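Local coordinates for histidinol dehydrogenase (Elizabethkingia anophelis NUHP1, PDB 6AN0), which probably catalyses the final step of histidine biosynthesis, two successive zinc-dependent, NAD-linked oxidations of L-histidinol through L-histidinaldehyde to L-histidine, at residues 124-136 with 208-220. Residues are numbered along the deposited sequence; the frame is centred on the assembly and turned at random.
With EDO (1,2-ethanediol), chain E; EDO (1,2-ethanediol), chain D.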
ATOM      1  N   ARG A 124     -10.845  -9.126   3.475  1.00 19.80           N
ATOM      2  CA  ARG A 124     -11.276  -9.945   2.359  1.00 18.04           C
ATOM      3  C   ARG A 124     -10.052 -10.105   1.473  1.00 17.04           C
ATOM      4  O   ARG A 124      -9.273  -9.150   1.319  1.00 18.15           O
ATOM      5  CB  ARG A 124     -12.430  -9.318   1.549  1.00 16.90           C
ATOM      6  CG  ARG A 124     -13.762  -9.178   2.310  1.00 16.96           C
ATOM      7  CD  ARG A 124     -14.371 -10.536   2.632  1.00 21.37           C
ATOM      8  NE  ARG A 124     -15.690 -10.372   3.248  1.00 23.36           N
ATOM      9  CZ  ARG A 124     -15.909 -10.260   4.549  1.00 28.43           C
ATOM     10  NH1 ARG A 124     -14.895 -10.310   5.400  1.00 24.00           N
ATOM     11  NH2 ARG A 124     -17.154 -10.094   4.995  1.00 26.68           N
ATOM     12  N   PRO A 125      -9.858 -11.279   0.870  1.00 17.91           N
ATOM     13  CA  PRO A 125      -8.678 -11.472   0.020  1.00 18.80           C
ATOM     14  C   PRO A 125      -8.753 -10.650  -1.255  1.00 19.05           C
ATOM     15  O   PRO A 125      -9.827 -10.426  -1.829  1.00 19.88           O
ATOM     16  CB  PRO A 125      -8.719 -12.970  -0.307  1.00 22.07           C
ATOM     17  CG  PRO A 125     -10.213 -13.295  -0.281  1.00 22.42           C
ATOM     18  CD  PRO A 125     -10.719 -12.483   0.895  1.00 19.46           C
ATOM     19  N   ILE A 126      -7.581 -10.230  -1.725  1.00 17.11           N
ATOM     20  CA  ILE A 126      -7.460  -9.807  -3.118  1.00 15.76           C
ATOM     21  C   ILE A 126      -7.582 -11.053  -3.985  1.00 18.35           C
ATOM     22  O   ILE A 126      -6.841 -12.025  -3.802  1.00 23.19           O
ATOM     23  CB  ILE A 126      -6.130  -9.081  -3.362  1.00 17.41           C
ATOM     24  CG1 ILE A 126      -6.058  -7.801  -2.518  1.00 18.74           C
ATOM     25  CG2 ILE A 126      -5.945  -8.767  -4.863  1.00 18.82           C
ATOM     26  CD1 ILE A 126      -4.651  -7.165  -2.514  1.00 20.58           C
ATOM     27  N   GLU A 127      -8.525 -11.032  -4.929  1.00 19.74           N
ATOM     28  CA  GLU A 127      -8.969 -12.276  -5.553  1.00 20.21           C
ATOM     29  C   GLU A 127      -7.900 -12.882  -6.456  1.00 22.78           C
ATOM     30  O   GLU A 127      -7.677 -14.099  -6.421  1.00 25.74           O
ATOM     31  CB  GLU A 127     -10.255 -12.024  -6.342  1.00 27.25           C
ATOM     32  CG  GLU A 127     -10.917 -13.276  -6.879  1.00 51.16           C
ATOM     33  CD  GLU A 127     -12.155 -12.962  -7.711  1.00 60.06           C
ATOM     34  OE1 GLU A 127     -12.035 -12.219  -8.709  1.00 59.77           O
ATOM     35  OE2 GLU A 127     -13.247 -13.451  -7.359  1.00 54.77           O
ATOM     36  N   ASN A 128      -7.225 -12.063  -7.266  1.00 17.45           N
ATOM     37  CA  ASN A 128      -6.276 -12.566  -8.259  1.00 18.78           C
ATOM     38  C   ASN A 128      -4.884 -12.027  -7.961  1.00 22.32           C
ATOM     39  O   ASN A 128      -4.656 -10.812  -8.016  1.00 22.61           O
ATOM     40  CB  ASN A 128      -6.723 -12.172  -9.672  1.00 20.55           C
ATOM     41  CG  ASN A 128      -8.087 -12.744 -10.027  1.00 27.70           C
ATOM     42  OD1 ASN A 128      -8.207 -13.920 -10.342  1.00 34.41           O
ATOM     43  ND2 ASN A 128      -9.121 -11.915  -9.957  1.00 33.41           N
ATOM     44  N   ILE A 129      -3.957 -12.933  -7.670  1.00 16.43           N
ATOM     45  CA  ILE A 129      -2.604 -12.596  -7.237  1.00 20.78           C
ATOM     46  C   ILE A 129      -1.639 -13.068  -8.312  1.00 18.35           C
ATOM     47  O   ILE A 129      -1.737 -14.214  -8.769  1.00 22.93           O
ATOM     48  CB  ILE A 129      -2.275 -13.268  -5.889  1.00 21.09           C
ATOM     49  CG1 ILE A 129      -3.227 -12.775  -4.782  1.00 27.35           C
ATOM     50  CG2 ILE A 129      -0.799 -13.124  -5.550  1.00 21.06           C
ATOM     51  CD1 ILE A 129      -3.096 -11.313  -4.443  1.00 23.84           C
ATOM     52  N   GLY A 130      -0.710 -12.202  -8.712  1.00 18.03           N
ATOM     53  CA  GLY A 130       0.371 -12.576  -9.622  1.00 21.18           C
ATOM     54  C   GLY A 130       1.716 -12.511  -8.913  1.00 18.90           C
ATOM     55  O   GLY A 130       2.007 -11.539  -8.211  1.00 20.80           O
ATOM     56  N   ILE A 131       2.531 -13.556  -9.109  1.00 16.71           N
ATOM     57  CA  ILE A 131       3.860 -13.649  -8.502  1.00 15.39           C
ATOM     58  C   ILE A 131       4.881 -13.800  -9.619  1.00 20.74           C
ATOM     59  O   ILE A 131       4.756 -14.700 -10.457  1.00 19.17           O
ATOM     60  CB  ILE A 131       3.968 -14.836  -7.520  1.00 18.40           C
ATOM     61  CG1 ILE A 131       3.015 -14.653  -6.330  1.00 18.14           C
ATOM     62  CG2 ILE A 131       5.420 -14.997  -7.033  1.00 17.46           C
ATOM     63  CD1 ILE A 131       2.806 -15.956  -5.499  1.00 21.16           C
ATOM     64  N   TYR A 132       5.890 -12.934  -9.619  1.00 16.92           N
ATOM     65  CA  TYR A 132       7.008 -13.018 -10.551  1.00 17.24           C
ATOM     66  C   TYR A 132       8.236 -13.573  -9.843  1.00 21.97           C
ATOM     67  O   TYR A 132       8.617 -13.067  -8.784  1.00 24.48           O
ATOM     68  CB  TYR A 132       7.338 -11.641 -11.127  1.00 19.13           C
ATOM     69  CG  TYR A 132       8.423 -11.783 -12.155  1.00 21.36           C
ATOM     70  CD1 TYR A 132       8.128 -12.310 -13.403  1.00 26.50           C
ATOM     71  CD2 TYR A 132       9.747 -11.495 -11.853  1.00 20.23           C
ATOM     72  CE1 TYR A 132       9.110 -12.501 -14.353  1.00 29.27           C
ATOM     73  CE2 TYR A 132      10.748 -11.681 -12.821  1.00 26.34           C
ATOM     74  CZ  TYR A 132      10.410 -12.188 -14.058  1.00 28.99           C
ATOM     75  OH  TYR A 132      11.361 -12.385 -15.041  1.00 29.22           O
ATOM     76  N   ILE A 133       8.876 -14.582 -10.445  1.00 20.11           N
ATOM     77  CA  ILE A 133      10.080 -15.193  -9.896  1.00 18.42           C
ATOM     78  C   ILE A 133      11.159 -15.182 -10.972  1.00 23.54           C
ATOM     79  O   ILE A 133      11.011 -15.857 -11.995  1.00 23.89           O
ATOM     80  CB  ILE A 133       9.838 -16.634  -9.410  1.00 20.06           C
ATOM     81  CG1 ILE A 133       8.724 -16.692  -8.347  1.00 25.33           C
ATOM     82  CG2 ILE A 133      11.133 -17.256  -8.899  1.00 24.05           C
ATOM     83  CD1 ILE A 133       9.113 -16.078  -7.021  1.00 30.04           C
ATOM     84  N   PRO A 134      12.263 -14.456 -10.792  1.00 24.47           N
ATOM     85  CA  PRO A 134      13.333 -14.495 -11.801  1.00 26.64           C
ATOM     86  C   PRO A 134      13.870 -15.906 -11.981  1.00 27.40           C
ATOM     87  O   PRO A 134      13.785 -16.750 -11.086  1.00 27.77           O
ATOM     88  CB  PRO A 134      14.407 -13.562 -11.224  1.00 28.59           C
ATOM     89  CG  PRO A 134      13.643 -12.630 -10.310  1.00 27.59           C
ATOM     90  CD  PRO A 134      12.574 -13.521  -9.693  1.00 24.79           C
ATOM     91  N   GLY A 135      14.433 -16.157 -13.162  1.00 25.67           N
ATOM     92  CA  GLY A 135      15.047 -17.424 -13.488  1.00 26.63           C
ATOM     93  C   GLY A 135      16.546 -17.417 -13.264  1.00 32.87           C
ATOM     94  O   GLY A 135      17.064 -16.719 -12.384  1.00 35.87           O
ATOM     95  N   GLY A 136      17.254 -18.193 -14.082  1.00 34.13           N
ATOM     96  CA  GLY A 136      18.692 -18.350 -13.955  1.00 34.80           C
ATOM     97  C   GLY A 136      19.054 -19.700 -13.365  1.00 42.01           C
ATOM     98  O   GLY A 136      18.198 -20.513 -13.001  1.00 41.72           O
ATOM     99  N   LYS A 208      -5.778 -12.193 -15.782  1.00 25.35           N
ATOM    100  CA  LYS A 208      -5.063 -11.034 -15.280  1.00 24.82           C
ATOM    101  C   LYS A 208      -5.163 -10.950 -13.764  1.00 27.07           C
ATOM    102  O   LYS A 208      -6.160 -11.356 -13.155  1.00 23.55           O
ATOM    103  CB  LYS A 208      -5.574  -9.745 -15.920  1.00 30.03           C
ATOM    104  CG  LYS A 208      -6.874  -9.194 -15.402  1.00 31.07           C
ATOM    105  CD  LYS A 208      -7.222  -7.903 -16.165  1.00 41.26           C
ATOM    106  CE  LYS A 208      -8.603  -7.383 -15.811  1.00 48.87           C
ATOM    107  NZ  LYS A 208      -8.729  -7.150 -14.346  1.00 49.55           N
ATOM    108  N   ALA A 209      -4.102 -10.416 -13.173  1.00 19.12           N
ATOM    109  CA  ALA A 209      -3.951 -10.250 -11.739  1.00 21.15           C
ATOM    110  C   ALA A 209      -4.557  -8.931 -11.272  1.00 17.64           C
ATOM    111  O   ALA A 209      -4.630  -7.954 -12.024  1.00 19.71           O
ATOM    112  CB  ALA A 209      -2.466 -10.293 -11.378  1.00 20.77           C
ATOM    113  N   ASP A 210      -4.997  -8.906 -10.009  1.00 18.41           N
ATOM    114  CA  ASP A 210      -5.337  -7.644  -9.358  1.00 18.62           C
ATOM    115  C   ASP A 210      -4.129  -6.984  -8.711  1.00 17.46           C
ATOM    116  O   ASP A 210      -4.103  -5.756  -8.571  1.00 18.83           O
ATOM    117  CB  ASP A 210      -6.410  -7.864  -8.280  1.00 17.15           C
ATOM    118  CG  ASP A 210      -7.695  -8.455  -8.845  1.00 28.62           C
ATOM    119  OD1 ASP A 210      -8.181  -9.474  -8.302  1.00 25.37           O
ATOM    120  OD2 ASP A 210      -8.223  -7.891  -9.833  1.00 24.49           O
ATOM    121  N   LYS A 211      -3.142  -7.779  -8.305  1.00 18.06           N
ATOM    122  CA  LYS A 211      -1.941  -7.278  -7.645  1.00 16.06           C
ATOM    123  C   LYS A 211      -0.782  -8.203  -8.006  1.00 19.70           C
ATOM    124  O   LYS A 211      -0.944  -9.428  -8.008  1.00 19.58           O
ATOM    125  CB  LYS A 211      -2.134  -7.203  -6.121  1.00 15.17           C
ATOM    126  CG  LYS A 211      -1.006  -6.502  -5.368  1.00 19.65           C
ATOM    127  CD  LYS A 211      -1.450  -6.140  -3.930  1.00 19.18           C
ATOM    128  CE  LYS A 211      -0.332  -5.474  -3.132  1.00 17.11           C
ATOM    129  NZ  LYS A 211      -0.846  -4.984  -1.791  1.00 17.51           N
ATOM    130  N   ILE A 212       0.379  -7.612  -8.308  1.00 16.41           N
ATOM    131  CA  ILE A 212       1.569  -8.352  -8.729  1.00 16.17           C
ATOM    132  C   ILE A 212       2.674  -8.171  -7.693  1.00 18.44           C
ATOM    133  O   ILE A 212       2.963  -7.043  -7.280  1.00 20.28           O
ATOM    134  CB  ILE A 212       2.046  -7.887 -10.119  1.00 23.98           C
ATOM    135  CG1 ILE A 212       0.973  -8.191 -11.182  1.00 20.70           C
ATOM    136  CG2 ILE A 212       3.406  -8.512 -10.472  1.00 19.42           C
ATOM    137  CD1 ILE A 212       1.200  -7.470 -12.540  1.00 18.52           C
ATOM    138  N   PHE A 213       3.303  -9.284  -7.305  1.00 18.93           N
ATOM    139  CA  PHE A 213       4.341  -9.342  -6.283  1.00 17.44           C
ATOM    140  C   PHE A 213       5.641  -9.885  -6.865  1.00 24.43           C
ATOM    141  O   PHE A 213       5.624 -10.737  -7.758  1.00 22.51           O
ATOM    142  CB  PHE A 213       3.941 -10.280  -5.143  1.00 20.03           C
ATOM    143  CG  PHE A 213       2.790  -9.799  -4.326  1.00 20.15           C
ATOM    144  CD1 PHE A 213       3.007  -9.231  -3.081  1.00 20.51           C
ATOM    145  CD2 PHE A 213       1.484  -9.926  -4.793  1.00 22.02           C
ATOM    146  CE1 PHE A 213       1.939  -8.795  -2.303  1.00 18.20           C
ATOM    147  CE2 PHE A 213       0.416  -9.492  -4.021  1.00 23.33           C
ATOM    148  CZ  PHE A 213       0.642  -8.928  -2.782  1.00 19.66           C
ATOM    149  N   GLY A 214       6.767  -9.441  -6.308  1.00 21.80           N
ATOM    150  CA  GLY A 214       8.048 -10.066  -6.577  1.00 22.54           C
ATOM    151  C   GLY A 214       9.018  -9.144  -7.299  1.00 24.54           C
ATOM    152  O   GLY A 214       8.670  -8.514  -8.295  1.00 28.21           O
ATOM    153  N   PRO A 215      10.245  -9.034  -6.798  1.00 33.02           N
ATOM    154  CA  PRO A 215      11.240  -8.176  -7.452  1.00 29.61           C
ATOM    155  C   PRO A 215      11.884  -8.840  -8.662  1.00 26.50           C
ATOM    156  O   PRO A 215      11.806 -10.050  -8.871  1.00 27.76           O
ATOM    157  CB  PRO A 215      12.273  -7.931  -6.343  1.00 32.15           C
ATOM    158  CG  PRO A 215      12.169  -9.137  -5.472  1.00 37.80           C
ATOM    159  CD  PRO A 215      10.699  -9.485  -5.467  1.00 39.43           C
ATOM    160  N   GLY A 216      12.521  -8.006  -9.470  1.00 31.30           N
ATOM    161  CA  GLY A 216      13.216  -8.450 -10.659  1.00 26.15           C
ATOM    162  C   GLY A 216      14.196  -7.386 -11.101  1.00 26.34           C
ATOM    163  O   GLY A 216      14.496  -6.446 -10.362  1.00 30.42           O
ATOM    164  N   ASN A 217      14.680  -7.528 -12.330  1.00 26.18           N
ATOM    165  CA  ASN A 217      15.706  -6.624 -12.843  1.00 24.93           C
ATOM    166  C   ASN A 217      15.099  -5.264 -13.214  1.00 34.46           C
ATOM    167  O   ASN A 217      13.925  -4.976 -12.955  1.00 27.14           O
ATOM    168  CB  ASN A 217      16.446  -7.276 -14.013  1.00 34.06           C
ATOM    169  CG  ASN A 217      15.542  -7.573 -15.206  1.00 37.56           C
ATOM    170  OD1 ASN A 217      14.571  -6.866 -15.464  1.00 32.30           O
ATOM    171  ND2 ASN A 217      15.884  -8.617 -15.954  1.00 44.31           N
ATOM    172  N   GLN A 218      15.920  -4.405 -13.830  1.00 32.73           N
ATOM    173  CA  GLN A 218      15.484  -3.055 -14.189  1.00 36.77           C
ATOM    174  C   GLN A 218      14.263  -3.075 -15.103  1.00 29.02           C
ATOM    175  O   GLN A 218      13.406  -2.191 -15.016  1.00 28.91           O
ATOM    176  CB  GLN A 218      16.631  -2.297 -14.870  1.00 36.61           C
ATOM    177  CG  GLN A 218      17.214  -3.017 -16.078  1.00 45.90           C
ATOM    178  CD  GLN A 218      18.235  -2.179 -16.827  1.00 66.21           C
ATOM    179  OE1 GLN A 218      18.034  -0.984 -17.053  1.00 72.49           O
ATOM    180  NE2 GLN A 218      19.340  -2.805 -17.217  1.00 67.18           N
ATOM    181  N   TYR A 219      14.182  -4.050 -16.006  1.00 27.03           N
ATOM    182  CA  TYR A 219      13.053  -4.097 -16.933  1.00 23.64           C
ATOM    183  C   TYR A 219      11.780  -4.535 -16.224  1.00 28.04           C
ATOM    184  O   TYR A 219      10.702  -3.994 -16.481  1.00 23.91           O
ATOM    185  CB  TYR A 219      13.361  -5.037 -18.092  1.00 25.09           C
ATOM    186  CG  TYR A 219      14.580  -4.592 -18.854  1.00 34.02           C
ATOM    187  CD1 TYR A 219      14.503  -3.552 -19.771  1.00 37.19           C
ATOM    188  CD2 TYR A 219      15.812  -5.188 -18.635  1.00 39.76           C
ATOM    189  CE1 TYR A 219      15.624  -3.122 -20.453  1.00 46.82           C
ATOM    190  CE2 TYR A 219      16.940  -4.765 -19.318  1.00 39.66           C
ATOM    191  CZ  TYR A 219      16.838  -3.731 -20.220  1.00 49.55           C
ATOM    192  OH  TYR A 219      17.952  -3.304 -20.910  1.00 62.72           O
ATOM    193  N   VAL A 220      11.885  -5.539 -15.353  1.00 23.19           N
ATOM    194  CA  VAL A 220      10.720  -5.976 -14.590  1.00 25.55           C
ATOM    195  C   VAL A 220      10.248  -4.855 -13.675  1.00 25.32           C
ATOM    196  O   VAL A 220       9.041  -4.601 -13.539  1.00 22.73           O
ATOM    197  CB  VAL A 220      11.057  -7.259 -13.803  1.00 23.90           C
ATOM    198  CG1 VAL A 220       9.967  -7.565 -12.763  1.00 26.41           C
ATOM    199  CG2 VAL A 220      11.254  -8.429 -14.763  1.00 24.77           C
TER
HETATM  200  C1  EDO E 504      17.474  -2.154  -9.205  1.00 70.13           C
HETATM  201  O1  EDO E 504      18.027  -2.326 -10.519  1.00 71.53           O
HETATM  202  C2  EDO E 504      16.339  -3.150  -9.006  1.00 65.72           C
HETATM  203  O2  EDO E 504      15.623  -3.281 -10.239  1.00 64.48           O
HETATM  204  C1  EDO D 503       3.848  -4.251   1.293  0.65 28.30           C
HETATM  205  O1  EDO D 503       2.621  -4.382   2.023  0.65 26.70           O
HETATM  206  C2  EDO D 503       3.622  -5.023  -0.001  0.65 24.08           C
HETATM  207  O2  EDO D 503       2.390  -4.559  -0.532  0.65  7.31           O
HETATM  208  O   HOH W   1      10.908 -12.028  -7.145  1.00 28.59           O
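Gly130 sits at the centre of a parallel pairing between strands 128-132 and 211-213, part of a mixed sheet in this ALDH-like histidinol dehydrogenase: its N gives a nearly straight bond to Lys211 O (2.9 Å), and its O takes Phe213 N. Phe213 O then accepts from Tyr132 N at 2.9 Å, so the main chains are closely joined along the middle of the contact. Packing is close here too: Ala209 CB lies 3.7 Å from Gly130 N, against the strand where Gly130 has no side chain. Ile129 and Phe213 share one sheet face, with Ile129 CD1 4.0 Å from Phe213 CE2; helix 142-154 covers this face through Leu147, which touches Ile131 and Phe213.

At the start of the pairing Asp210 OD1 takes two bonds from Asn128, from N at 2.9 Å and from ND2 at 3.1 Å, and Asp210 N returns one to Asn128 O (2.8 Å). Both Asn128 donors come from the same face of the carboxylate, whose plane stands 59° from the amide. Asn158 holds the other end of that amide through Asn128 OD1.

Past Phe213 the chains part, and the link becomes a water between Tyr132 O and Pro215 O. With chi1 at -176°, the Tyr132 ring swings away from its own backbone N and lies obliquely beside Val220, CE2 3.8 Å from CG2, while Gly192 N binds OH.

Helix 218-227 begins at Asn217, whose OD1 caps Val220 N. Direct backbone bonds thus give way to a single bridging water beside the exposed Pro134 and Pro215, so Tyr132 and Asn217, both predicted to bind NAD(+), sit where the strand pairing ends.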